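SsDNA binding RNA Polymerase cofactor (Pseudomonas phage LUZ7, PDB 6QLC) binds single-stranded DNA and serves as a cofactor of RNA polymerase, probably regulating transcription of phage genes during infection. Local coordinates at residues 25-30 against 46-51. Numbering follows the deposited sequence.
Sequences ASAYLN and LGLRAD
Leu46 O is gripped twice by the facing strand: Leu29 N donates a nearly straight hydrogen bond to it at 2.6 Å, and the CA-H of Tyr28 adds a weaker CA-H...O contact, CA to O 3.2 Å. The return bond, from Leu46 N to Leu29 O, spans 2.7 Å and closes the antiparallel hydrogen-bonded pair Leu29-Leu46. Beyond the non-hydrogen-bonded pair Tyr28-Gly47, Leu48 N reaches Ala27 O at 2.9 Å, near the open end of the hairpin formed by strands 27-34 and 40-48. On the Tyr28 face, the phenol ring lies across the neighbouring strand over the backbone of Gly47. Its CG stands anti to the carbonyl carbon (chi1 -77°), and Gly47 CA sits over one ring face, 3.9 Å from the centroid and shifted toward the CD2 side, a CH-pi contact. Ser26 O lies at the ring edge, in plane. On the opposite face of the sheet, Ala27, Leu29, Leu46 and Leu48 bring aliphatic groups together. Leu48 CG stands anti to its carbonyl carbon (chi1 -46°), close to Ala27 O; from it the two methyls part to different residues of the partner strand, CD1 to Ala27 CB and CD2 to Leu29 CB, the latter at 4.1 Å. Leu29 and Leu46 touch through their CB atoms. Helix 53-61 packs against this aliphatic face, with His55 touching Leu46 and Leu48, and Gln59 touching Ala27 and Leu48. Ala27, Tyr28 and Asn30 pair with a strand of the second subunit, so the sheet continues across the dimer interface. Backbone bonds between the strands thus hold the register, while the two faces differ: the Tyr28 ring against the bare backbone of Gly47 on one, aliphatic groups packed against His55 and Gln59 on the other.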
loop_
_atom_site.group_PDB
_atom_site.type_symbol
_atom_site.label_atom_id
_atom_site.label_comp_id
_atom_site.label_asym_id
_atom_site.label_seq_id
_atom_site.Cartn_x
_atom_site.Cartn_y
_atom_site.Cartn_z
ATOM N N ALA A 25 -7.158 -16.213 13.164
ATOM C CA ALA A 25 -6.343 -15.719 12.060
ATOM C C ALA A 25 -7.064 -14.601 11.313
ATOM O O ALA A 25 -8.226 -14.287 11.585
ATOM C CB ALA A 25 -5.987 -16.861 11.098
ATOM N N SER A 26 -6.347 -13.994 10.362
ATOM C CA SER A 26 -6.892 -12.927 9.526
ATOM C C SER A 26 -6.090 -12.843 8.233
ATOM O O SER A 26 -4.984 -13.378 8.131
ATOM C CB SER A 26 -6.882 -11.572 10.246
ATOM O OG SER A 26 -5.639 -11.329 10.878
ATOM N N ALA A 27 -6.665 -12.161 7.246
ATOM C CA ALA A 27 -6.012 -11.965 5.962
ATOM C C ALA A 27 -5.363 -10.587 5.908
ATOM O O ALA A 27 -5.811 -9.651 6.573
ATOM C CB ALA A 27 -7.002 -12.126 4.814
ATOM N N TYR A 28 -4.286 -10.480 5.119
ATOM C CA TYR A 28 -3.527 -9.248 4.950
ATOM C C TYR A 28 -3.316 -8.982 3.468
ATOM O O TYR A 28 -3.144 -9.908 2.670
ATOM C CB TYR A 28 -2.148 -9.311 5.669
ATOM C CG TYR A 28 -2.261 -9.123 7.170
ATOM C CD1 TYR A 28 -2.993 -10.021 7.946
ATOM C CD2 TYR A 28 -1.675 -8.034 7.812
ATOM C CE1 TYR A 28 -3.137 -9.853 9.317
ATOM C CE2 TYR A 28 -1.808 -7.859 9.201
ATOM C CZ TYR A 28 -2.543 -8.779 9.942
ATOM O OH TYR A 28 -2.699 -8.642 11.306
ATOM N N LEU A 29 -3.327 -7.709 3.100
ATOM C CA LEU A 29 -2.941 -7.288 1.759
ATOM C C LEU A 29 -1.562 -6.660 1.839
ATOM O O LEU A 29 -1.403 -5.593 2.438
ATOM C CB LEU A 29 -3.935 -6.287 1.183
ATOM C CG LEU A 29 -3.693 -6.095 -0.303
ATOM C CD1 LEU A 29 -4.388 -7.195 -1.038
ATOM C CD2 LEU A 29 -4.190 -4.754 -0.761
ATOM N N ASN A 30 -0.581 -7.298 1.208
ATOM C CA ASN A 30 0.812 -6.890 1.297
ATOM C C ASN A 30 1.283 -6.249 0.006
ATOM O O ASN A 30 1.067 -6.786 -1.087
ATOM C CB ASN A 30 1.677 -8.091 1.632
ATOM C CG ASN A 30 1.332 -8.655 2.979
ATOM O OD1 ASN A 30 1.538 -7.998 3.994
ATOM N ND2 ASN A 30 0.752 -9.850 3.000
ATOM N N LEU A 46 -1.702 -4.386 4.873
ATOM C CA LEU A 46 -3.046 -3.978 5.261
ATOM C C LEU A 46 -3.795 -5.181 5.805
ATOM O O LEU A 46 -4.051 -6.139 5.068
ATOM C CB LEU A 46 -3.818 -3.382 4.087
ATOM C CG LEU A 46 -5.300 -3.124 4.405
ATOM C CD1 LEU A 46 -5.485 -1.976 5.415
ATOM C CD2 LEU A 46 -6.079 -2.867 3.138
ATOM N N GLY A 47 -4.151 -5.128 7.086
ATOM C CA GLY A 47 -5.018 -6.149 7.655
ATOM C C GLY A 47 -6.447 -5.929 7.200
ATOM O O GLY A 47 -6.989 -4.828 7.337
ATOM N N LEU A 48 -7.055 -6.977 6.641
ATOM C CA LEU A 48 -8.424 -6.923 6.131
ATOM C C LEU A 48 -9.369 -7.335 7.258
ATOM O O LEU A 48 -9.544 -8.526 7.540
ATOM C CB LEU A 48 -8.589 -7.813 4.902
ATOM C CG LEU A 48 -7.475 -7.684 3.852
ATOM C CD1 LEU A 48 -7.692 -8.677 2.728
ATOM C CD2 LEU A 48 -7.427 -6.279 3.308
ATOM N N ARG A 49 -9.970 -6.339 7.904
ATOM C CA ARG A 49 -10.912 -6.562 8.993
ATOM C C ARG A 49 -12.251 -7.057 8.450
ATOM O O ARG A 49 -12.786 -6.495 7.486
ATOM C CB ARG A 49 -11.097 -5.268 9.782
ATOM C CG ARG A 49 -9.789 -4.619 10.212
ATOM C CD ARG A 49 -9.990 -3.187 10.671
ATOM N NE ARG A 49 -11.021 -3.081 11.698
ATOM C CZ ARG A 49 -10.788 -3.150 13.005
ATOM N NH1 ARG A 49 -9.551 -3.325 13.453
ATOM N NH2 ARG A 49 -11.792 -3.044 13.864
ATOM N N ALA A 50 -12.793 -8.114 9.072
ATOM C CA ALA A 50 -14.055 -8.693 8.617
ATOM C C ALA A 50 -15.217 -7.716 8.725
ATOM O O ALA A 50 -16.228 -7.890 8.033
ATOM C CB ALA A 50 -14.375 -9.966 9.405
ATOM N N ASP A 51 -15.091 -6.687 9.565
ATOM C CA ASP A 51 -16.132 -5.682 9.740
ATOM C C ASP A 51 -16.077 -4.575 8.693
ATOM O O ASP A 51 -16.903 -3.657 8.750
ATOM C CB ASP A 51 -16.034 -5.062 11.140
ATOM C CG ASP A 51 -14.606 -4.692 11.520
ATOM O OD1 ASP A 51 -14.209 -3.531 11.289
ATOM O OD2 ASP A 51 -13.878 -5.560 12.055
#